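Local coordinates for protein cyanoglobin (Synechocystis sp., PDB 1S69) that binds one heme per subunit and forms a very stable complex with oxygen, as a group 1 truncated hemoglobin of the 2-on-2 globin fold, at residues T12-A17 with F50-F55. Numbering follows the deposited sequence.
Sequences TAVDLA and FLTYAF. With HEM (protoporphyrin IX containing Fe), chain D.
Val-14 overlaps Leu-51, Thr-52 and Phe-55, and every approach within 4.5 Å between the two segments is made by one of its two methyls. CG1 lies anti to the backbone N (chi1 170°), and that torsion carries it toward Thr-52, whose OG1 is 3.9 Å from Val-14 CG1; the two side chains meet at about a right angle. The same methyl reaches Leu-51 along its stem, with Val-14 CG1 to Leu-51 CB at 4.3 Å. Val-14 CG2 instead comes in at the edge of the Phe-55 ring, near its plane, 4.4 Å from Phe-55 CD2. One face of that ring is occupied by CB of Leu-51, 3.9 Å above the plane and offset toward the rim. No hydrogen bond crosses between the two segments and 133 Å² is buried in all, both sides summed; the contact is van der Waals packing, with the Thr-52 hydroxyl bonded to the Lys-48 carbonyl one turn back. Asp-15 is salt-bridged to the Lys-48 side chain, a polar link between the same helices. The end of the Phe-50 side chain leads away from Val-14 into the heme pocket, with Phe-50 CE2 3.3 Å from the heme methyl CMB. Helix 10-26 thus packs against the last turn of helix 40-54, which carries the distal heme residue His-46, while Tyr-5 of helix 4-8 touches Val-14 and Thr-52, and Val-108 of helix 102-113 meets Phe-55.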
ATOM      1  N   THR A  12       1.229   9.035 -13.078  1.00 31.66           N
ATOM      2  CA  THR A  12       1.148  10.258 -12.286  1.00 31.89           C
ATOM      3  C   THR A  12       0.093  10.124 -11.200  1.00 30.45           C
ATOM      4  O   THR A  12       0.294  10.665 -10.117  1.00 29.96           O
ATOM      5  CB  THR A  12       0.903  11.509 -13.130  1.00 33.53           C
ATOM      6  OG1 THR A  12      -0.431  11.421 -13.596  1.00 38.23           O
ATOM      7  CG2 THR A  12       1.720  11.492 -14.428  1.00 30.43           C
ATOM      8  N   ALA A  13      -1.001   9.406 -11.464  1.00 29.40           N
ATOM      9  CA  ALA A  13      -1.965   9.075 -10.399  1.00 27.58           C
ATOM     10  C   ALA A  13      -1.369   8.187  -9.255  1.00 27.21           C
ATOM     11  O   ALA A  13      -1.562   8.496  -8.090  1.00 26.23           O
ATOM     12  CB  ALA A  13      -3.237   8.457 -10.952  1.00 27.71           C
ATOM     13  N   VAL A  14      -0.687   7.086  -9.588  1.00 27.88           N
ATOM     14  CA  VAL A  14      -0.026   6.247  -8.590  1.00 27.45           C
ATOM     15  C   VAL A  14       1.038   7.041  -7.817  1.00 27.72           C
ATOM     16  O   VAL A  14       1.135   6.913  -6.598  1.00 25.76           O
ATOM     17  CB  VAL A  14       0.595   4.929  -9.221  1.00 28.06           C
ATOM     18  CG1 VAL A  14       1.500   4.153  -8.211  1.00 26.57           C
ATOM     19  CG2 VAL A  14      -0.463   4.052  -9.781  1.00 25.80           C
ATOM     20  N   ASP A  15       1.794   7.905  -8.511  1.00 27.12           N
ATOM     21  CA  ASP A  15       2.905   8.658  -7.885  1.00 28.06           C
ATOM     22  C   ASP A  15       2.360   9.554  -6.828  1.00 27.22           C
ATOM     23  O   ASP A  15       2.868   9.603  -5.700  1.00 26.71           O
ATOM     24  CB  ASP A  15       3.680   9.483  -8.947  1.00 28.29           C
ATOM     25  CG  ASP A  15       4.753  10.432  -8.320  1.00 36.03           C
ATOM     26  OD1 ASP A  15       5.944   9.985  -8.158  1.00 40.23           O
ATOM     27  OD2 ASP A  15       4.510  11.639  -7.991  1.00 40.58           O
ATOM     28  N   LEU A  16       1.288  10.250  -7.193  1.00 27.92           N
ATOM     29  CA  LEU A  16       0.560  11.150  -6.277  1.00 28.69           C
ATOM     30  C   LEU A  16      -0.109  10.398  -5.132  1.00 27.91           C
ATOM     31  O   LEU A  16      -0.046  10.830  -3.982  1.00 28.68           O
ATOM     32  CB  LEU A  16      -0.527  11.891  -7.033  1.00 29.96           C
ATOM     33  CG  LEU A  16      -0.998  13.248  -6.509  1.00 35.61           C
ATOM     34  CD1 LEU A  16      -2.462  13.222  -6.095  1.00 41.59           C
ATOM     35  CD2 LEU A  16      -0.099  13.914  -5.423  1.00 40.36           C
ATOM     36  N   ALA A  17      -0.796   9.302  -5.449  1.00 25.65           N
ATOM     37  CA  ALA A  17      -1.438   8.490  -4.408  1.00 24.49           C
ATOM     38  C   ALA A  17      -0.437   8.005  -3.366  1.00 22.72           C
ATOM     39  O   ALA A  17      -0.705   8.044  -2.193  1.00 24.01           O
ATOM     40  CB  ALA A  17      -2.157   7.302  -5.021  1.00 24.05           C
ATOM     41  N   PHE A  50       5.405  -1.246  -6.741  1.00 20.83           N
ATOM     42  CA  PHE A  50       4.537  -2.337  -6.288  1.00 21.57           C
ATOM     43  C   PHE A  50       3.070  -2.148  -6.699  1.00 20.94           C
ATOM     44  O   PHE A  50       2.466  -3.056  -7.241  1.00 21.19           O
ATOM     45  CB  PHE A  50       4.618  -2.587  -4.755  1.00 20.05           C
ATOM     46  CG  PHE A  50       3.820  -3.785  -4.358  1.00 19.09           C
ATOM     47  CD1 PHE A  50       4.372  -5.071  -4.475  1.00 20.96           C
ATOM     48  CD2 PHE A  50       2.474  -3.652  -4.061  1.00 17.31           C
ATOM     49  CE1 PHE A  50       3.586  -6.200  -4.250  1.00 18.75           C
ATOM     50  CE2 PHE A  50       1.665  -4.803  -3.811  1.00 18.34           C
ATOM     51  CZ  PHE A  50       2.250  -6.061  -3.904  1.00 19.58           C
ATOM     52  N   LEU A  51       2.512  -0.981  -6.474  1.00 20.65           N
ATOM     53  CA  LEU A  51       1.112  -0.758  -6.825  1.00 20.94           C
ATOM     54  C   LEU A  51       0.933  -0.702  -8.335  1.00 21.94           C
ATOM     55  O   LEU A  51      -0.077  -1.103  -8.831  1.00 22.45           O
ATOM     56  CB  LEU A  51       0.591   0.508  -6.167  1.00 19.82           C
ATOM     57  CG  LEU A  51       0.482   0.407  -4.622  1.00 22.09           C
ATOM     58  CD1 LEU A  51      -0.025   1.711  -4.065  1.00 20.07           C
ATOM     59  CD2 LEU A  51      -0.418  -0.770  -4.140  1.00 23.41           C
ATOM     60  N   THR A  52       1.958  -0.211  -9.052  1.00 21.61           N
ATOM     61  CA  THR A  52       1.914  -0.257 -10.505  1.00 22.12           C
ATOM     62  C   THR A  52       1.712  -1.706 -10.977  1.00 21.54           C
ATOM     63  O   THR A  52       0.841  -1.957 -11.790  1.00 22.56           O
ATOM     64  CB  THR A  52       3.170   0.373 -11.093  1.00 22.36           C
ATOM     65  OG1 THR A  52       3.120   1.782 -10.817  1.00 21.93           O
ATOM     66  CG2 THR A  52       3.195   0.252 -12.641  1.00 20.25           C
ATOM     67  N   TYR A  53       2.519  -2.616 -10.454  1.00 22.24           N
ATOM     68  CA  TYR A  53       2.380  -4.063 -10.638  1.00 23.54           C
ATOM     69  C   TYR A  53       0.999  -4.607 -10.136  1.00 22.58           C
ATOM     70  O   TYR A  53       0.261  -5.289 -10.869  1.00 21.85           O
ATOM     71  CB  TYR A  53       3.576  -4.780  -9.950  1.00 24.54           C
ATOM     72  CG  TYR A  53       3.245  -6.135  -9.473  1.00 29.03           C
ATOM     73  CD1 TYR A  53       3.203  -7.217 -10.384  1.00 30.16           C
ATOM     74  CD2 TYR A  53       2.864  -6.336  -8.119  1.00 29.44           C
ATOM     75  CE1 TYR A  53       2.824  -8.484  -9.957  1.00 34.32           C
ATOM     76  CE2 TYR A  53       2.467  -7.576  -7.672  1.00 33.63           C
ATOM     77  CZ  TYR A  53       2.447  -8.648  -8.581  1.00 38.65           C
ATOM     78  OH  TYR A  53       2.078  -9.872  -8.081  1.00 41.41           O
ATOM     79  N   ALA A  54       0.644  -4.288  -8.913  1.00 22.39           N
ATOM     80  CA  ALA A  54      -0.580  -4.802  -8.319  1.00 22.23           C
ATOM     81  C   ALA A  54      -1.831  -4.349  -9.073  1.00 23.19           C
ATOM     82  O   ALA A  54      -2.836  -5.048  -9.044  1.00 21.07           O
ATOM     83  CB  ALA A  54      -0.667  -4.432  -6.829  1.00 21.92           C
ATOM     84  N   PHE A  55      -1.753  -3.193  -9.746  1.00 23.90           N
ATOM     85  CA  PHE A  55      -2.925  -2.618 -10.438  1.00 24.81           C
ATOM     86  C   PHE A  55      -2.854  -2.986 -11.961  1.00 25.55           C
ATOM     87  O   PHE A  55      -3.603  -2.438 -12.751  1.00 25.54           O
ATOM     88  CB  PHE A  55      -2.952  -1.086 -10.246  1.00 24.51           C
ATOM     89  CG  PHE A  55      -3.192  -0.624  -8.791  1.00 25.69           C
ATOM     90  CD1 PHE A  55      -3.690  -1.497  -7.792  1.00 24.77           C
ATOM     91  CD2 PHE A  55      -2.944   0.720  -8.445  1.00 26.38           C
ATOM     92  CE1 PHE A  55      -3.880  -1.036  -6.472  1.00 21.81           C
ATOM     93  CE2 PHE A  55      -3.157   1.176  -7.147  1.00 21.46           C
ATOM     94  CZ  PHE A  55      -3.613   0.307  -6.182  1.00 22.12           C
TER
HETATM   95  CHA HEM D 125       7.738  -2.333   3.180  1.00 21.43           C
HETATM   96  CHB HEM D 125       3.798  -3.015   0.369  1.00 20.52           C
HETATM   97  CHC HEM D 125       1.103  -3.585   4.361  1.00 21.01           C
HETATM   98  CHD HEM D 125       4.705  -1.451   6.857  1.00 21.22           C
HETATM   99  C1A HEM D 125       6.899  -2.536   2.076  1.00 22.85           C
HETATM  100  C2A HEM D 125       7.325  -2.566   0.690  1.00 19.14           C
HETATM  101  C3A HEM D 125       6.252  -2.714  -0.078  1.00 18.76           C
HETATM  102  C4A HEM D 125       5.099  -2.796   0.767  1.00 20.03           C
HETATM  103  CMA HEM D 125       6.251  -2.759  -1.633  1.00 18.95           C
HETATM  104  CAA HEM D 125       8.804  -2.395   0.264  1.00 23.85           C
HETATM  105  CBA HEM D 125       9.264  -3.825  -0.073  1.00 27.05           C
HETATM  106  CGA HEM D 125      10.621  -3.980  -0.749  1.00 30.61           C
HETATM  107  O1A HEM D 125      11.558  -3.883   0.033  1.00 25.77           O
HETATM  108  O2A HEM D 125      10.780  -4.232  -2.009  1.00 29.32           O
HETATM  109  C1B HEM D 125       2.754  -3.273   1.232  1.00 20.82           C
HETATM  110  C2B HEM D 125       1.441  -3.592   0.789  1.00 18.68           C
HETATM  111  C3B HEM D 125       0.669  -3.790   1.894  1.00 20.62           C
HETATM  112  C4B HEM D 125       1.517  -3.542   3.047  1.00 17.55           C
HETATM  113  CMB HEM D 125       1.047  -3.720  -0.724  1.00 18.78           C
HETATM  114  CAB HEM D 125      -0.873  -4.107   2.068  1.00 23.31           C
HETATM  115  CBB HEM D 125      -1.894  -3.502   1.382  1.00 19.72           C
HETATM  116  C1C HEM D 125       1.865  -3.040   5.403  1.00 19.66           C
HETATM  117  C2C HEM D 125       1.379  -2.824   6.744  1.00 17.63           C
HETATM  118  C3C HEM D 125       2.382  -2.196   7.398  1.00 20.29           C
HETATM  119  C4C HEM D 125       3.501  -2.008   6.513  1.00 20.21           C
HETATM  120  CMC HEM D 125      -0.054  -3.284   7.213  1.00 18.81           C
HETATM  121  CAC HEM D 125       2.484  -1.672   8.844  1.00 22.27           C
HETATM  122  CBC HEM D 125       1.503  -0.920   9.321  1.00 20.80           C
HETATM  123  C1D HEM D 125       5.846  -1.507   6.116  1.00 22.23           C
HETATM  124  C2D HEM D 125       7.135  -1.112   6.575  1.00 22.32           C
HETATM  125  C3D HEM D 125       8.045  -1.424   5.434  1.00 24.15           C
HETATM  126  C4D HEM D 125       7.257  -1.980   4.401  1.00 21.07           C
HETATM  127  CMD HEM D 125       7.532  -0.505   7.921  1.00 22.31           C
HETATM  128  CAD HEM D 125       9.540  -1.189   5.345  1.00 25.65           C
HETATM  129  CBD HEM D 125      10.044  -2.443   6.062  1.00 29.40           C
HETATM  130  CGD HEM D 125      11.448  -2.224   6.529  1.00 36.42           C
HETATM  131  O1D HEM D 125      12.355  -2.430   5.737  1.00 35.69           O
HETATM  132  O2D HEM D 125      11.675  -1.856   7.688  1.00 43.42           O
HETATM  133  NA  HEM D 125       5.535  -2.643   2.065  1.00 19.71           N
HETATM  134  NB  HEM D 125       2.786  -3.222   2.632  1.00 21.19           N
HETATM  135  NC  HEM D 125       3.146  -2.537   5.315  1.00 17.65           N
HETATM  136  ND  HEM D 125       5.949  -2.048   4.833  1.00 21.09           N
HETATM  137 FE   HEM D 125       4.376  -2.606   3.719  1.00 21.44          FE